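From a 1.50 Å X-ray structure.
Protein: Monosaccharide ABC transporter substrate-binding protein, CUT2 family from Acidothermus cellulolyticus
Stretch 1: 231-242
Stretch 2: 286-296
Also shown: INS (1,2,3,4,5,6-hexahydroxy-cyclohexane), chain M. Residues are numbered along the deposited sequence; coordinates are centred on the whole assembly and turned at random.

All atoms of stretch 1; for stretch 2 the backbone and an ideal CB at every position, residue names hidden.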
# COMPACT_ATOMS: atom_id res chain seq x y z
N ASP A 231 1.23 -7.74 -0.36
CA ASP A 231 2.34 -7.24 -1.22
C ASP A 231 3.42 -8.26 -1.48
O ASP A 231 3.61 -9.25 -0.78
CB ASP A 231 3.04 -5.99 -0.59
CG ASP A 231 2.09 -4.85 -0.31
OD1 ASP A 231 1.08 -4.66 -1.03
OD2 ASP A 231 2.37 -4.07 0.64
N PHE A 232 4.21 -7.93 -2.49
CA PHE A 232 5.40 -8.67 -2.84
C PHE A 232 6.64 -7.87 -2.49
O PHE A 232 6.60 -6.66 -2.53
CB PHE A 232 5.42 -8.94 -4.37
CG PHE A 232 4.50 -10.03 -4.81
CD1 PHE A 232 3.15 -9.83 -4.96
CD2 PHE A 232 4.99 -11.30 -4.94
CE1 PHE A 232 2.31 -10.87 -5.37
CE2 PHE A 232 4.16 -12.38 -5.30
CZ PHE A 232 2.83 -12.14 -5.51
N ASN A 233 7.73 -8.57 -2.21
CA ASN A 233 9.09 -8.06 -2.44
C ASN A 233 9.88 -9.18 -3.13
O ASN A 233 9.27 -10.19 -3.55
CB ASN A 233 9.75 -7.61 -1.12
CG ASN A 233 10.10 -8.76 -0.20
OD1 ASN A 233 9.85 -9.93 -0.49
ND2 ASN A 233 10.63 -8.42 0.95
N THR A 234 11.18 -9.02 -3.23
CA THR A 234 11.98 -9.90 -4.02
C THR A 234 11.94 -11.32 -3.44
O THR A 234 12.15 -12.30 -4.17
CB THR A 234 13.45 -9.43 -4.15
OG1 THR A 234 14.07 -9.28 -2.87
CG2 THR A 234 13.52 -8.11 -4.84
N GLN A 235 11.65 -11.41 -2.12
CA GLN A 235 11.69 -12.69 -1.42
C GLN A 235 10.37 -13.49 -1.41
O GLN A 235 10.36 -14.68 -1.16
CB GLN A 235 12.13 -12.44 0.03
CG GLN A 235 13.56 -11.92 0.13
CD GLN A 235 13.85 -11.37 1.50
OE1 GLN A 235 14.56 -11.98 2.30
NE2 GLN A 235 13.28 -10.23 1.79
N VAL A 236 9.26 -12.79 -1.63
CA VAL A 236 7.94 -13.39 -1.49
C VAL A 236 7.66 -14.56 -2.44
O VAL A 236 7.14 -15.56 -2.03
CB VAL A 236 6.88 -12.28 -1.58
CG1 VAL A 236 5.50 -12.87 -1.72
CG2 VAL A 236 6.92 -11.45 -0.29
N PRO A 237 7.98 -14.46 -3.72
CA PRO A 237 7.71 -15.58 -4.61
C PRO A 237 8.25 -16.94 -4.12
O PRO A 237 7.50 -17.89 -4.07
CB PRO A 237 8.34 -15.13 -5.93
CG PRO A 237 8.15 -13.67 -5.89
CD PRO A 237 8.50 -13.30 -4.46
N ALA A 238 9.54 -16.98 -3.78
CA ALA A 238 10.16 -18.19 -3.18
C ALA A 238 9.44 -18.68 -1.96
O ALA A 238 9.23 -19.91 -1.77
CB ALA A 238 11.59 -17.92 -2.83
N GLU A 239 9.06 -17.72 -1.12
CA GLU A 239 8.33 -18.00 0.11
C GLU A 239 6.99 -18.64 -0.13
O GLU A 239 6.57 -19.53 0.61
CB GLU A 239 8.25 -16.73 0.99
CG GLU A 239 9.61 -16.44 1.55
CD GLU A 239 9.80 -15.03 2.03
OE1 GLU A 239 8.98 -14.12 1.79
OE2 GLU A 239 10.86 -14.81 2.61
N ILE A 240 6.25 -18.22 -1.15
CA ILE A 240 5.01 -18.90 -1.53
C ILE A 240 5.30 -20.31 -2.08
O ILE A 240 4.70 -21.26 -1.69
CB ILE A 240 4.26 -18.07 -2.61
CG1 ILE A 240 3.73 -16.75 -2.00
CG2 ILE A 240 3.10 -18.79 -3.19
CD1 ILE A 240 3.29 -15.70 -3.01
N GLU A 241 6.27 -20.42 -2.95
CA GLU A 241 6.68 -21.74 -3.50
C GLU A 241 7.06 -22.79 -2.43
O GLU A 241 6.63 -23.95 -2.50
CB GLU A 241 7.85 -21.52 -4.48
CG GLU A 241 7.53 -20.75 -5.77
CD GLU A 241 8.72 -20.01 -6.40
OE1 GLU A 241 9.88 -20.41 -6.15
OE2 GLU A 241 8.48 -19.01 -7.14
N ASN A 242 7.83 -22.39 -1.43
CA ASN A 242 8.31 -23.30 -0.38
C ASN A 242 7.38 -23.41 0.87
O ASN A 242 7.72 -24.10 1.84
CB ASN A 242 9.75 -23.00 0.03
CG ASN A 242 9.93 -21.64 0.68
OD1 ASN A 242 9.00 -21.08 1.26
ND2 ASN A 242 11.13 -21.11 0.59
N UNK A 286 -5.13 -12.37 -5.12
CA UNK A 286 -4.40 -13.36 -4.31
C UNK A 286 -3.47 -14.19 -5.12
O UNK A 286 -3.88 -14.87 -6.10
CB UNK A 286 -5.37 -14.28 -3.57
N UNK A 287 -2.22 -14.18 -4.75
CA UNK A 287 -1.24 -14.98 -5.42
C UNK A 287 -0.84 -16.08 -4.44
O UNK A 287 -0.56 -15.83 -3.28
CB UNK A 287 -0.04 -14.14 -5.88
N UNK A 288 -0.87 -17.33 -4.94
CA UNK A 288 -0.60 -18.54 -4.12
C UNK A 288 0.23 -19.50 -5.00
O UNK A 288 0.75 -19.06 -6.03
CB UNK A 288 -1.89 -19.20 -3.64
N UNK A 289 0.39 -20.74 -4.55
CA UNK A 289 1.26 -21.68 -5.26
C UNK A 289 0.77 -21.94 -6.67
O UNK A 289 1.62 -22.16 -7.57
CB UNK A 289 1.36 -23.00 -4.49
N UNK A 290 -0.52 -21.77 -6.91
CA UNK A 290 -1.11 -22.04 -8.22
C UNK A 290 -0.79 -21.00 -9.31
O UNK A 290 -0.84 -21.30 -10.52
CB UNK A 290 -2.63 -22.14 -8.06
N UNK A 291 -0.49 -19.77 -8.93
CA UNK A 291 -0.26 -18.71 -9.91
C UNK A 291 0.98 -17.81 -9.72
O UNK A 291 1.20 -16.81 -10.42
CB UNK A 291 -1.50 -17.81 -9.92
N UNK A 292 1.81 -18.16 -8.75
CA UNK A 292 2.99 -17.38 -8.46
C UNK A 292 4.05 -17.34 -9.56
O UNK A 292 4.73 -16.35 -9.70
CB UNK A 292 3.63 -17.92 -7.18
N UNK A 293 4.16 -18.44 -10.30
CA UNK A 293 5.12 -18.49 -11.42
C UNK A 293 5.03 -17.31 -12.41
O UNK A 293 6.06 -16.81 -12.89
CB UNK A 293 4.91 -19.79 -12.19
N UNK A 294 3.80 -16.88 -12.68
CA UNK A 294 3.53 -15.73 -13.55
C UNK A 294 4.11 -14.41 -13.02
O UNK A 294 4.48 -13.54 -13.81
CB UNK A 294 2.02 -15.58 -13.74
N UNK A 295 4.26 -14.28 -11.71
CA UNK A 295 4.74 -13.04 -11.11
C UNK A 295 6.20 -13.06 -10.63
O UNK A 295 6.84 -12.03 -10.49
CB UNK A 295 3.84 -12.69 -9.93
N UNK A 296 6.76 -14.24 -10.44
CA UNK A 296 7.97 -14.31 -9.70
C UNK A 296 9.13 -13.52 -10.23
O UNK A 296 9.84 -12.86 -9.50
CB UNK A 296 8.39 -15.78 -9.59
C1 INS M . 1.50 -1.12 1.67
C2 INS M . 2.55 -1.25 2.76
C3 INS M . 3.29 0.08 2.90
C4 INS M . 2.36 1.26 3.08
C5 INS M . 1.38 1.37 1.95
C6 INS M . 0.60 0.11 1.72
O1 INS M . 0.72 -2.32 1.51
O2 INS M . 1.83 -1.47 3.98
O3 INS M . 4.12 -0.06 4.08
O4 INS M . 3.11 2.49 3.21
O5 INS M . 0.41 2.42 2.16
O6 INS M . -0.24 0.21 0.54

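At position 286 the backbone is extended (phi/psi -85/124) and CA-to-CB points away from stretch 1, with nothing of it within 5.5 Å of the ideal CB. The visible atoms set little limit here, although extended angles suit beta-branched and aromatic residues; the deposited residue is Phe-286.

Position 287 reverses the direction. Its ideal CB points toward stretch 1, 3.5 Å from Phe-232 CZ and 4.7 Å from Ile-240 CD1. With only carbon on offer at such short range, a compact apolar side chain fits, valine or isoleucine above all at -110/130. It is Val-287, chi1 t, whose CG1 lies 3.5 Å from Phe-232 CZ, at the ring edge, and 4.2 Å from Ile-240 CD1.

Position 288 points away, its ideal CB 5.0 Å from Ile-240 CG2, so a polar residue is free to serve its own loop. Asp-288 does so, turning its side chain back to that loop.

At 289 the CB points sideways, 4.7 Å from Ile-240 O near the end of the helix. A long, flexible chain, apolar or basic, could run along that surface. Lys-289 does, bringing CG within 3.4 Å of Ile-240 O and CE within 3.9 Å of Glu-241 O; these are packing contacts, with no hydrogen bond across the stretches.

Positions 290 and 291 have no neighbour in stretch 1 within 5.5 Å of the ideal CB, so stretch 1 sets no limit on them, and polar residues able to bond to their own loop are among those that would suit. Ser-290 N (2.9 Å) and Ser-290 OG (2.7 Å) both donate to Asp-288 OD1. Ser-290 is joined by Asn-291, whose OD1 accepts from Asp-288 N (2.8 Å) while its ND2 donates to Phe-286 O (3.2 Å), bracing the turn.

At 292 CA-to-CB points toward stretch 1, and the ideal CB is 4.1 Å from Ile-240 CG2 and 5.0 Å from both Pro-237 O and Glu-241 OE2. Mostly aliphatic surroundings favour a medium apolar residue such as valine, leucine or isoleucine. Val-292, chi1 p, packs CG1 4.0 Å from Ile-240 CG2, and its CG2 lies 4.1 Å from Pro-237 CB.

Positions 293 and 294 meet no stretch 1 atom within 5.5 Å of CB, and many residues would serve; both are alanine, Ala-293 and Ala-294.

Position 295 points toward Phe-232, with CZ 4.6 Å from its ideal CB, leaving space for a short aliphatic branch. Val-295 fills it, CG1 reaching 3.6 Å from Phe-232 CZ.

At 296 the ideal CB is already 3.7 Å from Pro-237 CB and 4.1 Å from Glu-241 OE2. Such proximity favours a small residue, and Ala-296 places its CB 3.6 Å from Pro-237 CB.

Stretch 2, residues 286-296: FVDKSNVAAVA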
# COMPACT_ATOMS: atom_id res chain seq x y z
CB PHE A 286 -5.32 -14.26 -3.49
CG PHE A 286 -6.05 -13.56 -2.35
CD1 PHE A 286 -7.10 -12.70 -2.56
CD2 PHE A 286 -5.64 -13.81 -1.03
CE1 PHE A 286 -7.75 -12.05 -1.49
CE2 PHE A 286 -6.31 -13.27 0.01
CZ PHE A 286 -7.34 -12.35 -0.23
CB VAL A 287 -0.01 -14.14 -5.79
CG1 VAL A 287 1.06 -14.97 -6.46
CG2 VAL A 287 -0.41 -13.02 -6.76
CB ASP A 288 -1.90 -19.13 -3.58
CG ASP A 288 -2.85 -19.56 -4.69
OD1 ASP A 288 -2.34 -19.84 -5.82
OD2 ASP A 288 -4.07 -19.61 -4.44
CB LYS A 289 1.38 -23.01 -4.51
CG LYS A 289 2.48 -23.02 -3.51
CD LYS A 289 2.62 -24.40 -2.85
CE LYS A 289 3.24 -25.41 -3.80
NZ LYS A 289 3.76 -26.61 -3.08
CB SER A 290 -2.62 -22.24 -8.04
OG SER A 290 -3.36 -21.01 -8.07
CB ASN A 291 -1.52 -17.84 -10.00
CG ASN A 291 -1.92 -17.22 -8.65
OD1 ASN A 291 -1.14 -17.24 -7.73
ND2 ASN A 291 -3.13 -16.78 -8.55
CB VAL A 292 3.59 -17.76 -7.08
CG1 VAL A 292 4.05 -19.21 -7.02
CG2 VAL A 292 4.67 -16.75 -6.63
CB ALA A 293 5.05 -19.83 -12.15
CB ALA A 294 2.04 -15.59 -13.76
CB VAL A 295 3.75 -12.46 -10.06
CG1 VAL A 295 3.75 -13.27 -8.77
CG2 VAL A 295 4.01 -10.97 -9.81
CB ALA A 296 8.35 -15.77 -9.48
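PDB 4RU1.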